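Local coordinates for cDNA FLJ56608, highly similar to Homo sapiens chloride channel, calcium activated, family member 1 (CLCA1), mRNA (Homo sapiens, PDB 6PYX), which probably acts as a secreted, self-cleaving metalloprotease that may mediate calcium-activated chloride conductance and regulate mucus production, represented here by its von Willebrand factor type A domain, at residues T136-P141 against Q158-D163; V9-D14 against V110-G115; S44-V49 against D71-R76. All coordinates share one frame; numbering follows the deposited sequence.

Contact 1: T136-P141 against Q158-D163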
ATOM      1  N   THR A 136       7.347   2.009  -2.249  1.00 39.10           N
ATOM      2  CA  THR A 136       7.467   0.681  -1.674  1.00 33.86           C
ATOM      3  C   THR A 136       8.358   0.762  -0.450  1.00 36.25           C
ATOM      4  O   THR A 136       9.367   1.466  -0.449  1.00 43.78           O
ATOM      5  CB  THR A 136       8.052  -0.329  -2.685  1.00 38.36           C
ATOM      6  OG1 THR A 136       9.290   0.176  -3.209  1.00 43.09           O
ATOM      7  CG2 THR A 136       7.093  -0.581  -3.848  1.00 32.30           C
ATOM      8  N   VAL A 137       7.972   0.055   0.596  1.00 37.24           N
ATOM      9  CA  VAL A 137       8.825  -0.169   1.751  1.00 41.52           C
ATOM     10  C   VAL A 137       9.098  -1.659   1.803  1.00 48.79           C
ATOM     11  O   VAL A 137       8.158  -2.464   1.852  1.00 45.84           O
ATOM     12  CB  VAL A 137       8.174   0.306   3.057  1.00 44.81           C
ATOM     13  CG1 VAL A 137       9.157   0.182   4.195  1.00 49.88           C
ATOM     14  CG2 VAL A 137       7.681   1.722   2.924  1.00 44.01           C
ATOM     15  N   ALA A 138      10.370  -2.032   1.769  1.00 48.88           N
ATOM     16  CA  ALA A 138      10.747  -3.432   1.845  1.00 46.20           C
ATOM     17  C   ALA A 138      10.933  -3.789   3.309  1.00 52.25           C
ATOM     18  O   ALA A 138      11.756  -3.177   3.997  1.00 54.11           O
ATOM     19  CB  ALA A 138      12.017  -3.709   1.050  1.00 52.43           C
ATOM     20  N   LEU A 139      10.160  -4.767   3.781  1.00 48.93           N
ATOM     21  CA  LEU A 139      10.152  -5.134   5.186  1.00 48.62           C
ATOM     22  C   LEU A 139      10.949  -6.396   5.474  1.00 52.69           C
ATOM     23  O   LEU A 139      11.195  -6.698   6.644  1.00 58.68           O
ATOM     24  CB  LEU A 139       8.706  -5.291   5.668  1.00 50.21           C
ATOM     25  CG  LEU A 139       7.864  -4.032   5.425  1.00 46.47           C
ATOM     26  CD1 LEU A 139       6.377  -4.302   5.544  1.00 45.47           C
ATOM     27  CD2 LEU A 139       8.279  -2.949   6.376  1.00 40.14           C
ATOM     28  N   GLY A 140      11.362  -7.129   4.444  1.00 55.37           N
ATOM     29  CA  GLY A 140      12.323  -8.194   4.597  1.00 54.18           C
ATOM     30  C   GLY A 140      13.560  -7.943   3.754  1.00 60.99           C
ATOM     31  O   GLY A 140      13.630  -6.983   2.976  1.00 56.21           O
ATOM     32  N   PRO A 141      14.568  -8.804   3.893  1.00 61.70           N
ATOM     33  CA  PRO A 141      15.782  -8.680   3.076  1.00 59.28           C
ATOM     34  C   PRO A 141      15.752  -9.442   1.762  1.00 48.93           C
ATOM     35  O   PRO A 141      16.718  -9.347   1.004  1.00 57.74           O
ATOM     36  CB  PRO A 141      16.847  -9.271   3.999  1.00 58.47           C
ATOM     37  CG  PRO A 141      16.107 -10.365   4.698  1.00 53.69           C
ATOM     38  CD  PRO A 141      14.707  -9.850   4.919  1.00 51.96           C
ATOM     39  N   GLN A 158      11.541   4.196  -2.915  1.00 51.60           N
ATOM     40  CA  GLN A 158      11.815   2.935  -2.251  1.00 47.10           C
ATOM     41  C   GLN A 158      12.593   3.223  -0.983  1.00 52.71           C
ATOM     42  O   GLN A 158      13.555   3.996  -0.998  1.00 55.91           O
ATOM     43  CB  GLN A 158      12.612   1.983  -3.137  1.00 46.43           C
ATOM     44  CG  GLN A 158      12.113   1.889  -4.556  1.00 52.73           C
ATOM     45  CD  GLN A 158      13.195   2.208  -5.576  1.00 59.09           C
ATOM     46  OE1 GLN A 158      14.266   1.607  -5.558  1.00 61.23           O
ATOM     47  NE2 GLN A 158      12.918   3.156  -6.472  1.00 55.09           N
ATOM     48  N   THR A 159      12.155   2.625   0.113  1.00 58.40           N
ATOM     49  CA  THR A 159      12.897   2.646   1.360  1.00 62.09           C
ATOM     50  C   THR A 159      12.845   1.234   1.931  1.00 66.07           C
ATOM     51  O   THR A 159      11.963   0.442   1.585  1.00 58.90           O
ATOM     52  CB  THR A 159      12.327   3.683   2.343  1.00 57.53           C
ATOM     53  OG1 THR A 159      11.048   3.247   2.809  1.00 53.85           O
ATOM     54  CG2 THR A 159      12.161   5.055   1.673  1.00 53.79           C
ATOM     55  N   TYR A 160      13.813   0.910   2.792  1.00 72.62           N
ATOM     56  CA  TYR A 160      13.998  -0.453   3.293  1.00 69.13           C
ATOM     57  C   TYR A 160      14.009  -0.422   4.821  1.00 71.79           C
ATOM     58  O   TYR A 160      14.980   0.044   5.426  1.00 75.13           O
ATOM     59  CB  TYR A 160      15.284  -1.058   2.712  1.00 63.34           C
ATOM     60  CG  TYR A 160      15.823  -2.285   3.417  1.00 69.96           C
ATOM     61  CD1 TYR A 160      16.697  -2.167   4.497  1.00 73.55           C
ATOM     62  CD2 TYR A 160      15.487  -3.558   2.985  1.00 66.84           C
ATOM     63  CE1 TYR A 160      17.195  -3.275   5.141  1.00 74.76           C
ATOM     64  CE2 TYR A 160      15.985  -4.678   3.622  1.00 70.81           C
ATOM     65  CZ  TYR A 160      16.844  -4.528   4.697  1.00 77.73           C
ATOM     66  OH  TYR A 160      17.349  -5.632   5.347  1.00 84.93           O
ATOM     67  N   ALA A 161      12.929  -0.919   5.446  1.00 69.89           N
ATOM     68  CA  ALA A 161      12.758  -0.873   6.899  1.00 62.21           C
ATOM     69  C   ALA A 161      12.745  -2.269   7.516  1.00 74.40           C
ATOM     70  O   ALA A 161      11.731  -2.699   8.090  1.00 70.32           O
ATOM     71  CB  ALA A 161      11.470  -0.133   7.270  1.00 44.64           C
ATOM     72  N   SER A 162      13.873  -2.980   7.407  1.00 76.91           N
ATOM     73  CA  SER A 162      13.994  -4.321   7.976  1.00 77.40           C
ATOM     74  C   SER A 162      14.807  -4.288   9.273  1.00 81.04           C
ATOM     75  O   SER A 162      14.283  -3.915  10.331  1.00 78.24           O
ATOM     76  CB  SER A 162      14.622  -5.280   6.955  1.00 73.30           C
ATOM     77  OG  SER A 162      14.889  -6.572   7.491  1.00 73.78           O
ATOM     78  N   ASP A 163      16.095  -4.630   9.206  1.00 83.00           N
ATOM     79  CA  ASP A 163      16.905  -4.751  10.418  1.00 84.01           C
ATOM     80  C   ASP A 163      17.928  -3.636  10.536  1.00 83.58           C
ATOM     81  O   ASP A 163      18.283  -3.231  11.645  1.00 83.43           O
ATOM     82  CB  ASP A 163      17.605  -6.114  10.456  1.00 88.53           C
ATOM     83  CG  ASP A 163      16.625  -7.281  10.450  1.00 88.47           C
ATOM     84  OD1 ASP A 163      16.807  -8.212   9.630  1.00 84.40           O
ATOM     85  OD2 ASP A 163      15.666  -7.257  11.255  1.00 89.82           O
TER

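Contact 2: V9-D14 against V110-G115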
ATOM      1  N   VAL A   9      -4.128   8.489  -1.912  1.00 33.66           N
ATOM      2  CA  VAL A   9      -3.163   7.516  -1.420  1.00 35.29           C
ATOM      3  C   VAL A   9      -3.918   6.274  -0.993  1.00 32.55           C
ATOM      4  O   VAL A   9      -4.945   6.367  -0.319  1.00 36.19           O
ATOM      5  CB  VAL A   9      -2.333   8.067  -0.236  1.00 35.85           C
ATOM      6  CG1 VAL A   9      -1.569   6.950   0.463  1.00 36.94           C
ATOM      7  CG2 VAL A   9      -1.357   9.077  -0.711  1.00 33.91           C
ATOM      8  N   CYS A  10      -3.408   5.111  -1.366  1.00 29.66           N
ATOM      9  CA  CYS A  10      -4.029   3.862  -0.953  1.00 35.73           C
ATOM     10  C   CYS A  10      -2.979   2.980  -0.311  1.00 35.24           C
ATOM     11  O   CYS A  10      -2.104   2.450  -1.000  1.00 35.58           O
ATOM     12  CB  CYS A  10      -4.704   3.134  -2.115  1.00 36.15           C
ATOM     13  SG  CYS A  10      -5.554   1.647  -1.521  1.00 39.83           S
ATOM     14  N   LEU A  11      -3.080   2.815   1.000  1.00 35.20           N
ATOM     15  CA  LEU A  11      -2.203   1.889   1.691  1.00 34.25           C
ATOM     16  C   LEU A  11      -2.457   0.480   1.195  1.00 33.55           C
ATOM     17  O   LEU A  11      -3.609   0.067   1.068  1.00 39.31           O
ATOM     18  CB  LEU A  11      -2.453   1.972   3.185  1.00 36.02           C
ATOM     19  CG  LEU A  11      -1.750   3.128   3.870  1.00 32.52           C
ATOM     20  CD1 LEU A  11      -2.292   3.277   5.250  1.00 35.58           C
ATOM     21  CD2 LEU A  11      -0.295   2.816   3.933  1.00 31.51           C
ATOM     22  N   VAL A  12      -1.386  -0.254   0.896  1.00 35.42           N
ATOM     23  CA  VAL A  12      -1.475  -1.640   0.432  1.00 35.29           C
ATOM     24  C   VAL A  12      -0.540  -2.478   1.293  1.00 34.04           C
ATOM     25  O   VAL A  12       0.682  -2.315   1.227  1.00 38.77           O
ATOM     26  CB  VAL A  12      -1.132  -1.782  -1.054  1.00 35.68           C
ATOM     27  CG1 VAL A  12      -1.127  -3.234  -1.435  1.00 33.08           C
ATOM     28  CG2 VAL A  12      -2.141  -1.014  -1.903  1.00 32.46           C
ATOM     29  N   LEU A  13      -1.107  -3.384   2.082  1.00 33.17           N
ATOM     30  CA  LEU A  13      -0.437  -3.931   3.252  1.00 34.93           C
ATOM     31  C   LEU A  13      -0.329  -5.442   3.154  1.00 37.71           C
ATOM     32  O   LEU A  13      -1.344  -6.139   3.063  1.00 40.03           O
ATOM     33  CB  LEU A  13      -1.184  -3.524   4.520  1.00 35.50           C
ATOM     34  CG  LEU A  13      -1.469  -2.025   4.510  1.00 38.23           C
ATOM     35  CD1 LEU A  13      -2.408  -1.688   5.613  1.00 38.15           C
ATOM     36  CD2 LEU A  13      -0.172  -1.235   4.642  1.00 38.82           C
ATOM     37  N   ASP A  14       0.898  -5.938   3.223  1.00 35.10           N
ATOM     38  CA  ASP A  14       1.206  -7.361   3.166  1.00 39.55           C
ATOM     39  C   ASP A  14       0.922  -8.001   4.519  1.00 47.32           C
ATOM     40  O   ASP A  14       1.724  -7.886   5.447  1.00 50.21           O
ATOM     41  CB  ASP A  14       2.667  -7.544   2.784  1.00 42.81           C
ATOM     42  CG  ASP A  14       2.995  -8.954   2.359  1.00 46.38           C
ATOM     43  OD1 ASP A  14       2.179  -9.859   2.640  1.00 41.52           O
ATOM     44  OD2 ASP A  14       4.071  -9.146   1.736  1.00 43.00           O
ATOM     45  N   VAL A 110       1.149   2.916  -1.374  1.00 36.51           N
ATOM     46  CA  VAL A 110       2.185   2.809  -0.350  1.00 37.02           C
ATOM     47  C   VAL A 110       2.282   1.324  -0.008  1.00 40.62           C
ATOM     48  O   VAL A 110       1.628   0.841   0.919  1.00 38.62           O
ATOM     49  CB  VAL A 110       1.870   3.651   0.890  1.00 33.23           C
ATOM     50  CG1 VAL A 110       2.976   3.545   1.904  1.00 28.26           C
ATOM     51  CG2 VAL A 110       1.625   5.094   0.502  1.00 29.31           C
ATOM     52  N   LEU A 111       3.090   0.586  -0.766  1.00 38.41           N
ATOM     53  CA  LEU A 111       3.080  -0.875  -0.717  1.00 41.21           C
ATOM     54  C   LEU A 111       4.037  -1.348   0.370  1.00 39.87           C
ATOM     55  O   LEU A 111       5.255  -1.309   0.189  1.00 43.41           O
ATOM     56  CB  LEU A 111       3.449  -1.462  -2.082  1.00 35.27           C
ATOM     57  CG  LEU A 111       3.680  -2.976  -2.189  1.00 40.36           C
ATOM     58  CD1 LEU A 111       2.510  -3.752  -1.594  1.00 41.25           C
ATOM     59  CD2 LEU A 111       3.929  -3.418  -3.622  1.00 37.18           C
ATOM     60  N   LEU A 112       3.493  -1.820   1.485  1.00 39.18           N
ATOM     61  CA  LEU A 112       4.304  -2.294   2.601  1.00 40.72           C
ATOM     62  C   LEU A 112       4.361  -3.814   2.580  1.00 41.38           C
ATOM     63  O   LEU A 112       3.397  -4.483   2.952  1.00 44.47           O
ATOM     64  CB  LEU A 112       3.753  -1.783   3.922  1.00 39.36           C
ATOM     65  CG  LEU A 112       4.353  -0.408   4.203  1.00 43.72           C
ATOM     66  CD1 LEU A 112       3.450   0.679   3.681  1.00 43.24           C
ATOM     67  CD2 LEU A 112       4.635  -0.220   5.680  1.00 41.99           C
ATOM     68  N   THR A 113       5.501  -4.353   2.168  1.00 39.88           N
ATOM     69  CA  THR A 113       5.627  -5.777   1.937  1.00 40.40           C
ATOM     70  C   THR A 113       7.056  -6.212   2.226  1.00 43.09           C
ATOM     71  O   THR A 113       7.981  -5.398   2.249  1.00 41.07           O
ATOM     72  CB  THR A 113       5.225  -6.137   0.503  1.00 41.81           C
ATOM     73  OG1 THR A 113       5.585  -7.496   0.225  1.00 44.31           O
ATOM     74  CG2 THR A 113       5.908  -5.215  -0.485  1.00 39.52           C
ATOM     75  N   ASP A 114       7.217  -7.513   2.484  1.00 43.80           N
ATOM     76  CA  ASP A 114       8.546  -8.095   2.573  1.00 43.78           C
ATOM     77  C   ASP A 114       9.095  -8.450   1.194  1.00 48.01           C
ATOM     78  O   ASP A 114      10.276  -8.811   1.078  1.00 46.80           O
ATOM     79  CB  ASP A 114       8.536  -9.319   3.507  1.00 41.25           C
ATOM     80  CG  ASP A 114       7.675 -10.467   2.996  1.00 43.75           C
ATOM     81  OD1 ASP A 114       7.054 -10.333   1.928  1.00 46.61           O
ATOM     82  OD2 ASP A 114       7.632 -11.522   3.665  1.00 42.63           O
ATOM     83  N   GLY A 115       8.260  -8.335   0.158  1.00 42.07           N
ATOM     84  CA  GLY A 115       8.660  -8.506  -1.215  1.00 41.87           C
ATOM     85  C   GLY A 115       8.782  -9.936  -1.677  1.00 45.86           C
ATOM     86  O   GLY A 115       9.084 -10.163  -2.852  1.00 47.08           O
TER

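Contact 3: S44-V49 against D71-R76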
ATOM      1  N   SER A  44      -6.280  15.108   2.256  1.00 38.61           N
ATOM      2  CA  SER A  44      -5.970  13.974   1.391  1.00 38.24           C
ATOM      3  C   SER A  44      -7.024  12.866   1.470  1.00 40.91           C
ATOM      4  O   SER A  44      -7.594  12.583   2.529  1.00 39.15           O
ATOM      5  CB  SER A  44      -4.603  13.394   1.756  1.00 37.44           C
ATOM      6  OG  SER A  44      -3.599  14.388   1.713  1.00 40.92           O
ATOM      7  N   TRP A  45      -7.243  12.204   0.333  1.00 37.58           N
ATOM      8  CA  TRP A  45      -8.104  11.030   0.263  1.00 36.80           C
ATOM      9  C   TRP A  45      -7.263   9.773   0.414  1.00 34.96           C
ATOM     10  O   TRP A  45      -6.312   9.575  -0.343  1.00 38.05           O
ATOM     11  CB  TRP A  45      -8.861  11.006  -1.060  1.00 34.89           C
ATOM     12  CG  TRP A  45      -9.838  12.083  -1.134  1.00 36.58           C
ATOM     13  CD1 TRP A  45      -9.643  13.330  -1.642  1.00 38.44           C
ATOM     14  CD2 TRP A  45     -11.176  12.048  -0.641  1.00 38.36           C
ATOM     15  NE1 TRP A  45     -10.787  14.077  -1.507  1.00 41.85           N
ATOM     16  CE2 TRP A  45     -11.745  13.310  -0.893  1.00 40.68           C
ATOM     17  CE3 TRP A  45     -11.953  11.070  -0.014  1.00 38.96           C
ATOM     18  CZ2 TRP A  45     -13.054  13.617  -0.549  1.00 37.96           C
ATOM     19  CZ3 TRP A  45     -13.243  11.381   0.336  1.00 38.76           C
ATOM     20  CH2 TRP A  45     -13.784  12.643   0.064  1.00 37.34           C
ATOM     21  N   VAL A  46      -7.616   8.927   1.379  1.00 36.74           N
ATOM     22  CA  VAL A  46      -6.779   7.802   1.788  1.00 35.05           C
ATOM     23  C   VAL A  46      -7.642   6.553   1.861  1.00 36.56           C
ATOM     24  O   VAL A  46      -8.642   6.529   2.585  1.00 36.13           O
ATOM     25  CB  VAL A  46      -6.096   8.058   3.145  1.00 33.70           C
ATOM     26  CG1 VAL A  46      -5.167   6.912   3.521  1.00 30.91           C
ATOM     27  CG2 VAL A  46      -5.355   9.382   3.130  1.00 33.26           C
ATOM     28  N   GLY A  47      -7.244   5.520   1.124  1.00 34.37           N
ATOM     29  CA  GLY A  47      -7.822   4.199   1.253  1.00 33.85           C
ATOM     30  C   GLY A  47      -6.831   3.233   1.881  1.00 34.03           C
ATOM     31  O   GLY A  47      -5.645   3.528   2.014  1.00 35.13           O
ATOM     32  N   MET A  48      -7.339   2.053   2.260  1.00 31.19           N
ATOM     33  CA  MET A  48      -6.508   1.028   2.882  1.00 30.09           C
ATOM     34  C   MET A  48      -6.889  -0.347   2.381  1.00 33.61           C
ATOM     35  O   MET A  48      -8.073  -0.672   2.310  1.00 38.17           O
ATOM     36  CB  MET A  48      -6.606   1.019   4.403  1.00 30.35           C
ATOM     37  CG  MET A  48      -5.461   0.253   5.020  1.00 32.12           C
ATOM     38  SD  MET A  48      -5.482   0.202   6.820  1.00 43.44           S
ATOM     39  CE  MET A  48      -5.061   1.870   7.205  1.00 41.50           C
ATOM     40  N   VAL A  49      -5.872  -1.154   2.056  1.00 35.45           N
ATOM     41  CA  VAL A  49      -6.039  -2.490   1.488  1.00 33.05           C
ATOM     42  C   VAL A  49      -4.975  -3.402   2.077  1.00 35.75           C
ATOM     43  O   VAL A  49      -3.782  -3.101   1.984  1.00 34.16           O
ATOM     44  CB  VAL A  49      -5.926  -2.497  -0.045  1.00 36.02           C
ATOM     45  CG1 VAL A  49      -5.615  -3.898  -0.524  1.00 32.41           C
ATOM     46  CG2 VAL A  49      -7.215  -1.982  -0.690  1.00 39.19           C
ATOM     47  N   ASP A  71      -7.222   7.948  13.282  1.00 42.98           N
ATOM     48  CA  ASP A  71      -7.337   6.805  14.186  1.00 45.09           C
ATOM     49  C   ASP A  71      -8.158   5.679  13.573  1.00 41.88           C
ATOM     50  O   ASP A  71      -7.825   4.502  13.733  1.00 41.98           O
ATOM     51  CB  ASP A  71      -7.961   7.239  15.507  1.00 49.87           C
ATOM     52  CG  ASP A  71      -6.999   8.004  16.381  1.00 56.12           C
ATOM     53  OD1 ASP A  71      -5.900   7.480  16.660  1.00 59.63           O
ATOM     54  OD2 ASP A  71      -7.352   9.128  16.796  1.00 68.29           O
ATOM     55  N   THR A  72      -9.247   6.024  12.885  1.00 32.77           N
ATOM     56  CA  THR A  72     -10.073   5.017  12.235  1.00 35.73           C
ATOM     57  C   THR A  72      -9.244   4.140  11.304  1.00 41.46           C
ATOM     58  O   THR A  72      -9.208   2.910  11.444  1.00 41.12           O
ATOM     59  CB  THR A  72     -11.194   5.697  11.457  1.00 40.92           C
ATOM     60  OG1 THR A  72     -12.161   6.225  12.369  1.00 43.04           O
ATOM     61  CG2 THR A  72     -11.863   4.704  10.552  1.00 39.85           C
ATOM     62  N   LEU A  73      -8.580   4.760  10.327  1.00 39.93           N
ATOM     63  CA  LEU A  73      -7.747   4.000   9.409  1.00 36.15           C
ATOM     64  C   LEU A  73      -6.704   3.188  10.172  1.00 40.13           C
ATOM     65  O   LEU A  73      -6.536   1.987   9.922  1.00 37.03           O
ATOM     66  CB  LEU A  73      -7.092   4.944   8.402  1.00 36.56           C
ATOM     67  CG  LEU A  73      -7.982   5.431   7.249  1.00 38.68           C
ATOM     68  CD1 LEU A  73      -7.719   6.894   6.915  1.00 31.40           C
ATOM     69  CD2 LEU A  73      -7.828   4.553   6.004  1.00 41.18           C
ATOM     70  N   ALA A  74      -6.037   3.813  11.152  1.00 37.62           N
ATOM     71  CA  ALA A  74      -4.969   3.130  11.878  1.00 36.38           C
ATOM     72  C   ALA A  74      -5.472   1.906  12.623  1.00 39.04           C
ATOM     73  O   ALA A  74      -4.736   0.923  12.764  1.00 39.83           O
ATOM     74  CB  ALA A  74      -4.297   4.089  12.851  1.00 39.44           C
ATOM     75  N   LYS A  75      -6.709   1.944  13.117  1.00 41.30           N
ATOM     76  CA  LYS A  75      -7.253   0.787  13.809  1.00 39.71           C
ATOM     77  C   LYS A  75      -7.417  -0.398  12.875  1.00 40.95           C
ATOM     78  O   LYS A  75      -7.500  -1.538  13.343  1.00 41.04           O
ATOM     79  CB  LYS A  75      -8.585   1.146  14.470  1.00 39.35           C
ATOM     80  CG  LYS A  75      -8.434   1.675  15.899  1.00 45.52           C
ATOM     81  CD  LYS A  75      -9.659   2.465  16.385  1.00 50.89           C
ATOM     82  CE  LYS A  75      -9.270   3.444  17.509  1.00 59.06           C
ATOM     83  NZ  LYS A  75     -10.352   4.408  17.889  1.00 60.52           N
ATOM     84  N   ARG A  76      -7.429  -0.165  11.569  1.00 39.37           N
ATOM     85  CA  ARG A  76      -7.555  -1.250  10.612  1.00 40.28           C
ATOM     86  C   ARG A  76      -6.212  -1.810  10.158  1.00 39.28           C
ATOM     87  O   ARG A  76      -6.171  -2.552   9.171  1.00 42.52           O
ATOM     88  CB  ARG A  76      -8.367  -0.788   9.407  1.00 38.18           C
ATOM     89  CG  ARG A  76      -9.866  -0.839   9.646  1.00 43.92           C
ATOM     90  CD  ARG A  76     -10.584   0.329   8.977  1.00 47.28           C
ATOM     91  NE  ARG A  76     -11.792   0.721   9.697  1.00 64.24           N
ATOM     92  CZ  ARG A  76     -12.917   1.122   9.111  1.00 63.47           C
ATOM     93  NH1 ARG A  76     -12.977   1.187   7.785  1.00 53.12           N
ATOM     94  NH2 ARG A  76     -13.979   1.454   9.852  1.00 52.92           N
TER

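Contact 1: T136-P141 against Q158-D163
Q158 lies beside T136, and the two side chains point the same way. Its CG touches T136 OG1 at 3.6 Å, while that hydroxyl is hydrogen-bonded to S151 of helix 145-154. T159 N then donates to T136 O at 3.1 Å, close to the axis of the carbonyl. T159 O receives A138 N in its carbonyl plane, at 2.9 Å. On the face carrying V137, T159 OG1 rests against V137 CG2 at 3.7 Å. These parallel bridges close a beta-alpha-beta unit of the von Willebrand factor type A fold: strand 133-138, helix 145-154 and strand 158-160, the last an outermost strand of the sheet. Y160 has CG anti to its backbone N (chi1 163°), which carries the ring forward along the neighbouring segment. Its CD2 meets A138 CB at 4.0 Å, and P141 CA sits at the ring edge. A161 N gives the third backbone bond, to A138 O, from 21° outside the carbonyl plane. A161 CB packs on V137 CG1 at 3.9 Å. S162, past the strand, places CB 3.7 Å from L139 O. R27 of helix 24-39 makes a weak hydrogen bond to that carbonyl and touches the S162 side chain.

Contact 2: V9-D14 against V110-G115
L11, V12 and L13 pair in parallel with V110, L111 and L112, the two strand axes running 4.8 Å apart at 10°. These are neighbouring central strands of the sheet in the von Willebrand factor type A domain. V12 N donates to V110 O from well above its carbonyl plane, whereas L112 N meets V12 O almost head-on at 2.9 Å. D14 N continues the ladder to L112 O. On the face that meets helix 24-39, L11 CD2 packs on V110 CB at 3.8 Å and L13 CD2 on L112 CB at 4.0 Å. On the other face, V12 CG1 touches L111 CD1 at 3.7 Å, beneath helix 87-99. The strand ends are polar. D14, S16 and S18 fit the DxSxS signature of a metal-ion-dependent adhesion site, and a bound calcium ion lies about 4 Å from the D114 side chain. D14 OD1 is hydrogen-bonded to S16, and D114 OD2 forms a salt bridge with R24. A chi1 of 169° turns T113 OG1 away from its own N and across to D14. T113 OG1 takes G115 N at 2.8 Å in an ST turn and donates to D14 OD2 at 2.7 Å. A valine in place of T113 would probably leave D14 OD2 without this hydroxyl donor and G115 N without its side-chain acceptor. The hydroxyl meets D14 OD2 on the anti side, 18° out of the carboxylate plane.

Contact 3: S44-V49 against D71-R76
L73 and M48 carry this contact, with V46 and R76 adding to it at its two ends. Apolar packing makes up most of it. L73 reaches from helix 67-75 toward strand 45-51 and fits over V46 and M48. L73 CD1 meets V46 CG1 at 4.2 Å, and L73 CD2 lies 4.1 Å from M48 CB. M48 answers from the strand. Its chain is extended through chi1 and chi2 and then turns at chi3 (-71°), which swings the terminal methyl over to L73. M48 CE therefore lies 3.9 Å from L73 CB. The sulfur faces R76: M48 SD touches R76 CB at 4.0 Å.

A second group of contacts sets side chains against backbone carbonyls. M48 SD lies 3.7 Å from R76 O. L73 CD2 comes 4.0 Å from V46 O. Neither is a hydrogen bond. L73 O has a partner within its own segment, R76 N, at 2.9 Å.

The polar end of R76 turns away from the strand. Its NH1 is hydrogen-bonded to Q58 O on strand 55-63, and one guanidinium face has T72 CG2 above it, offset toward the rim.

The fold here is a helix laid on the sheet of the von Willebrand factor type A domain. Strand 45-49 and helix 71-75 run nearly the same way, 15° apart, with 9.6 Å between their axes. L36 of helix 24-39 touches both M48 and L73, so the two helices share this patch of core.

No hydrogen bond crosses between the two segments. Helix and strand are thus held together here by the fit of buried aliphatic and thioether groups, and the guanidinium of R76 finds its hydrogen bond to the side, at Q58 O.

How the contacts relate
The three contacts sit on one mixed sheet, within one von Willebrand factor type A domain. Contact 2 is central, about 3 Å from the centre of the chain. Contacts 1 and 3 flank it, their centres about 11 and 13 Å from its own, and lie about 21 Å from each other without touching. Strand 133-138 of contact 1 borders strand 108-113, and strand 45-51 of contact 3 borders strand 8-14. Helix 24-39 touches residues of all three. Along the chain, contact 3 falls between the two segments of contact 2, and contact 1 follows. The sheet's first and fourth strands in chain order thus meet at its middle, and their C-terminal ends lie near a bound calcium ion.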